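Local coordinates for protein carbohydrate kinase, FGGY (Novosphingobium aromaticivorans, PDB 3H6E) that probably transfers a phosphate group to a carbohydrate substrate, at residues G335-P340 with N462-E467; G300-E305 with T341-F346. All blocks are in the same frame, centred on the assembly; numbering follows the deposited sequence.

Interaction 1 (G335-P340 with N462-E467); sequences GRMILP and NRWQAE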
# COMPACT_ATOMS: atom_id res chain seq x y z
N GLY A 335 3.94 9.39 34.10
CA GLY A 335 5.00 8.84 33.28
C GLY A 335 4.78 7.39 32.92
O GLY A 335 5.73 6.64 32.70
N ARG A 336 3.51 6.99 32.86
CA ARG A 336 3.16 5.62 32.47
C ARG A 336 3.36 5.45 30.98
O ARG A 336 2.64 6.05 30.18
CB ARG A 336 1.70 5.32 32.83
CG ARG A 336 1.32 5.57 34.28
CD ARG A 336 0.01 4.86 34.60
NE ARG A 336 -0.67 5.46 35.75
CZ ARG A 336 -0.34 5.23 37.01
NH1 ARG A 336 0.68 4.42 37.29
NH2 ARG A 336 -1.02 5.81 38.00
N MSE A 337 4.32 4.63 30.58
CA MSE A 337 4.63 4.49 29.16
C MSE A 337 5.21 3.14 28.72
O MSE A 337 5.52 2.28 29.54
CB MSE A 337 5.56 5.62 28.73
CG MSE A 337 6.94 5.52 29.31
SE MSE A 337 7.97 7.14 29.01
CE MSE A 337 9.75 6.35 29.10
N ILE A 338 5.35 2.99 27.40
CA ILE A 338 5.79 1.74 26.77
C ILE A 338 7.03 1.98 25.92
O ILE A 338 7.06 2.91 25.11
CB ILE A 338 4.70 1.20 25.83
CG1 ILE A 338 3.37 1.05 26.56
CG2 ILE A 338 5.14 -0.11 25.19
CD1 ILE A 338 2.17 0.92 25.64
N LEU A 339 8.03 1.13 26.07
CA LEU A 339 9.24 1.23 25.26
C LEU A 339 9.24 0.20 24.12
O LEU A 339 8.85 -0.94 24.32
CB LEU A 339 10.49 1.06 26.13
CG LEU A 339 10.54 1.91 27.40
CD1 LEU A 339 11.90 1.78 28.06
CD2 LEU A 339 10.24 3.37 27.09
N PRO A 340 9.68 0.62 22.92
CA PRO A 340 9.81 -0.23 21.73
C PRO A 340 10.87 -1.30 21.94
O PRO A 340 11.81 -1.06 22.69
CB PRO A 340 10.27 0.75 20.65
CG PRO A 340 9.90 2.11 21.16
CD PRO A 340 10.04 2.02 22.64
N ASN A 462 9.84 13.60 25.90
CA ASN A 462 11.21 13.81 26.35
C ASN A 462 11.68 12.66 27.24
O ASN A 462 12.75 12.10 27.01
CB ASN A 462 11.34 15.15 27.08
CG ASN A 462 11.35 16.33 26.12
OD1 ASN A 462 11.97 16.27 25.06
ND2 ASN A 462 10.67 17.41 26.49
N ARG A 463 10.87 12.31 28.23
CA ARG A 463 11.15 11.15 29.07
C ARG A 463 11.24 9.89 28.22
O ARG A 463 12.24 9.16 28.27
CB ARG A 463 10.10 10.99 30.17
CG ARG A 463 10.53 11.59 31.51
CD ARG A 463 10.05 13.02 31.68
NE ARG A 463 9.11 13.17 32.79
CZ ARG A 463 7.79 13.02 32.69
NH1 ARG A 463 7.23 12.72 31.53
NH2 ARG A 463 7.03 13.17 33.77
N TRP A 464 10.20 9.63 27.43
CA TRP A 464 10.17 8.47 26.54
C TRP A 464 11.44 8.36 25.71
O TRP A 464 12.14 7.35 25.76
CB TRP A 464 8.94 8.54 25.62
CG TRP A 464 8.75 7.34 24.75
CD1 TRP A 464 8.28 6.11 25.13
CD2 TRP A 464 9.00 7.24 23.34
NE1 TRP A 464 8.23 5.26 24.05
CE2 TRP A 464 8.67 5.93 22.94
CE3 TRP A 464 9.48 8.14 22.38
CZ2 TRP A 464 8.80 5.50 21.62
CZ3 TRP A 464 9.61 7.71 21.07
CH2 TRP A 464 9.27 6.40 20.70
N GLN A 465 11.74 9.41 24.95
CA GLN A 465 12.93 9.43 24.10
C GLN A 465 14.20 9.14 24.89
O GLN A 465 14.98 8.26 24.52
CB GLN A 465 13.05 10.77 23.37
CG GLN A 465 12.12 10.90 22.17
CD GLN A 465 12.26 12.23 21.46
OE1 GLN A 465 11.52 12.53 20.52
NE2 GLN A 465 13.22 13.04 21.91
N ALA A 466 14.39 9.87 25.99
CA ALA A 466 15.54 9.66 26.86
C ALA A 466 15.65 8.18 27.25
O ALA A 466 16.69 7.55 27.07
CB ALA A 466 15.45 10.54 28.09
N GLU A 467 14.55 7.65 27.79
CA GLU A 467 14.51 6.25 28.20
C GLU A 467 14.91 5.29 27.08
O GLU A 467 15.71 4.38 27.29
CB GLU A 467 13.12 5.89 28.72
CG GLU A 467 12.85 6.38 30.14
CD GLU A 467 13.56 5.54 31.18
OE1 GLU A 467 13.53 4.30 31.07
OE2 GLU A 467 14.16 6.13 32.11

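Interaction 2 (G300-E305 with T341-F346); sequences GGREIE and TLMRGF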
# COMPACT_ATOMS: atom_id res chain seq x y z
N GLY A 300 2.57 -1.24 13.69
CA GLY A 300 1.81 -0.60 14.75
C GLY A 300 0.66 -1.42 15.28
O GLY A 300 0.61 -1.71 16.47
N GLY A 301 -0.27 -1.79 14.40
CA GLY A 301 -1.46 -2.51 14.81
C GLY A 301 -1.17 -3.82 15.53
O GLY A 301 -1.92 -4.24 16.40
N ARG A 302 -0.06 -4.46 15.16
CA ARG A 302 0.32 -5.73 15.76
C ARG A 302 0.78 -5.55 17.20
O ARG A 302 0.51 -6.38 18.06
CB ARG A 302 1.41 -6.40 14.93
CG ARG A 302 2.13 -7.52 15.65
CD ARG A 302 1.19 -8.68 15.94
NE ARG A 302 0.77 -9.36 14.71
CZ ARG A 302 1.42 -10.38 14.16
NH1 ARG A 302 2.53 -10.84 14.72
NH2 ARG A 302 0.96 -10.93 13.05
N GLU A 303 1.50 -4.46 17.45
CA GLU A 303 2.02 -4.19 18.79
C GLU A 303 0.89 -3.79 19.73
O GLU A 303 0.79 -4.29 20.85
CB GLU A 303 3.08 -3.10 18.74
CG GLU A 303 4.09 -3.30 17.61
CD GLU A 303 5.35 -2.48 17.80
OE1 GLU A 303 5.84 -2.40 18.95
OE2 GLU A 303 5.86 -1.92 16.81
N ILE A 304 0.03 -2.90 19.26
CA ILE A 304 -1.14 -2.50 20.02
C ILE A 304 -1.96 -3.73 20.43
O ILE A 304 -2.38 -3.85 21.58
CB ILE A 304 -2.02 -1.53 19.21
CG1 ILE A 304 -1.30 -0.18 19.04
CG2 ILE A 304 -3.36 -1.34 19.90
CD1 ILE A 304 -2.10 0.88 18.30
N GLU A 305 -2.17 -4.65 19.49
CA GLU A 305 -2.95 -5.85 19.74
C GLU A 305 -2.30 -6.75 20.78
O GLU A 305 -2.98 -7.42 21.55
CB GLU A 305 -3.17 -6.64 18.45
CG GLU A 305 -4.25 -7.70 18.57
CD GLU A 305 -4.03 -8.87 17.63
OE1 GLU A 305 -4.79 -8.99 16.64
OE2 GLU A 305 -3.09 -9.66 17.87
N THR A 341 10.74 -2.45 21.28
CA THR A 341 9.64 -2.71 20.35
C THR A 341 8.95 -4.02 20.71
O THR A 341 9.52 -4.88 21.38
CB THR A 341 10.14 -2.82 18.90
OG1 THR A 341 9.03 -2.96 18.01
CG2 THR A 341 11.05 -4.03 18.74
N LEU A 342 7.72 -4.19 20.23
CA LEU A 342 6.97 -5.42 20.47
C LEU A 342 6.99 -6.34 19.25
O LEU A 342 6.41 -7.42 19.28
CB LEU A 342 5.53 -5.11 20.90
CG LEU A 342 5.40 -4.36 22.23
CD1 LEU A 342 5.42 -2.85 22.00
CD2 LEU A 342 4.14 -4.77 22.97
N MSE A 343 7.67 -5.91 18.19
CA MSE A 343 7.88 -6.73 17.00
C MSE A 343 9.34 -6.75 16.56
O MSE A 343 9.69 -6.10 15.57
CB MSE A 343 7.01 -6.24 15.84
CG MSE A 343 5.64 -6.87 15.75
SE MSE A 343 5.65 -8.82 15.93
CE MSE A 343 6.83 -9.34 14.48
N ARG A 344 10.17 -7.49 17.29
CA ARG A 344 11.59 -7.62 16.97
C ARG A 344 11.84 -7.71 15.47
O ARG A 344 11.23 -8.54 14.79
CB ARG A 344 12.19 -8.85 17.65
CG ARG A 344 12.56 -8.65 19.11
CD ARG A 344 13.86 -7.89 19.25
NE ARG A 344 15.02 -8.71 18.93
CZ ARG A 344 16.27 -8.38 19.26
NH1 ARG A 344 16.51 -7.26 19.92
NH2 ARG A 344 17.28 -9.17 18.93
N GLY A 345 12.72 -6.86 14.96
CA GLY A 345 13.09 -6.91 13.56
C GLY A 345 12.27 -6.02 12.64
O GLY A 345 12.50 -6.01 11.43
N PHE A 346 11.33 -5.27 13.20
CA PHE A 346 10.44 -4.45 12.38
C PHE A 346 10.34 -3.03 12.90
O PHE A 346 10.39 -2.79 14.11
CB PHE A 346 9.05 -5.08 12.31
CG PHE A 346 9.04 -6.46 11.72
CD1 PHE A 346 8.81 -6.65 10.37
CD2 PHE A 346 9.28 -7.57 12.51
CE1 PHE A 346 8.80 -7.92 9.82
CE2 PHE A 346 9.27 -8.84 11.97
CZ PHE A 346 9.03 -9.01 10.62
O HOH W 1 7.21 -2.74 14.33

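Interaction 1 (G335-P340 with N462-E467)
In the C-terminal half of this kinase, from the FGGY family of the actin-like ATPase clan, the short strand 337-339, which forms a two-stranded antiparallel sheet with strand 355-357, is covered by helix 457-468 near the end of the chain. Strand and helix run in roughly the same direction; the axes of these short pieces approach to 9.3 Å and are inclined by 27°. Segments 335-340 and 462-467 bury 348 Å², both sides summed.

The contact has one polar link across it. W464, with CG anti to its backbone N, swings its indole toward the strand, and NE1 donates to the backbone O of I338 at 2.8 Å. The acceptor lies almost in the indole plane and the donor in the carbonyl plane, although the N-H...O angle of 146° shows some bending. The bond satisfies the buried indole nitrogen and fixes the rotation of the ring against the strand.

Apolar contacts lie beside this bond. L339 slides past the indole in the opposite direction, its CD2 3.9 Å from W464 CD1, while P340 meets the ring tip to tip, CG lying 3.6 Å from CZ2 of W464. L376 and V377 of helix 363-384 also pack on the indole, and I357 of the partner strand lies against M337, L339 and E467.

Selenomethionine M337 supplies the Met-aromatic component. Its CG occupies the crowded position between backbone N and carbonyl carbon (chi1 69°), and from there the extended chain drives straight at the helix. SE sits at the edge of the indole, 5.1 Å from the centroid of the five-membered ring of W464, and CE lies 3.4 Å from W464 CA. The M337 and E467 side chains cross obliquely, M337 CE lying 3.3 Å from E467 CG.

Interaction 2 (G300-E305 with T341-F346)
E303 reaches out from the first turn of helix 300-308 and lays its carboxylate against the backbone of the loop 341-346. Its CG is anti to the carbonyl carbon (chi1 -45°) and the chain is extended beyond it, so the acid group travels well away from the helix and crosses the T341 side chain at about a right angle. OE1 accepts from the backbone N of L342 at 2.9 Å, with an N-H...O angle of 157°; the donor stands above the carboxylate plane, 52° out of it. The same oxygen is hydrogen-bonded to the hydroxyl of Y373 on helix 363-384, and T341 OG1 lies at a long 3.4 Å from E303 OE1, a weak link at best. Donors gathered round this buried group would be expected to stabilise its ionised form.

Two turns shape the loop, which connects strands 337-339 and 355-357. T341 follows a cis peptide bond, and its OG1, anti to the backbone N, accepts from M343 N at 3.3 Å, closing an ST turn; a type II beta turn from M343 to F346 comes next, with G345 at positive phi. The other carboxylate oxygen joins this second turn through a water, which donates to E303 OE2 at 2.9 Å and weakly to the backbone O of F346.

L342 crosses E303 obliquely, its CD1 3.1 Å from E303 OE1 and its CB 3.8 Å from E303 CB, and also packs on T306 and L307 of the same helix. On the more exposed margin, R302 and selenomethionine M343 also cross obliquely. R302 has CG anti to the backbone N and is bent at chi2 and chi3, as is M343; the two chains touch at R302 CG and M343 CG, 3.6 Å apart, with SE near the guanidinium.

Overall arrangement
The two interactions lie along one continuous piece of chain: 335-340 carries the strand half of interaction 1 and runs directly into 341-346, the loop half of interaction 2, through the cis peptide bond between P340 and T341. Their centres are about 16 Å apart, and apart from this chain link the segments of the two do not touch. The same chain is thus held at one end by the C-terminal helix 457-468 and at the other by helix 300-308. Helix 363-384 connects both sites, since Y373 packs on I338 and P340 and also on T341 and L342. Interaction 1 is the more peripheral, its centre about 30 Å from the chain's centre against about 18 Å for interaction 2.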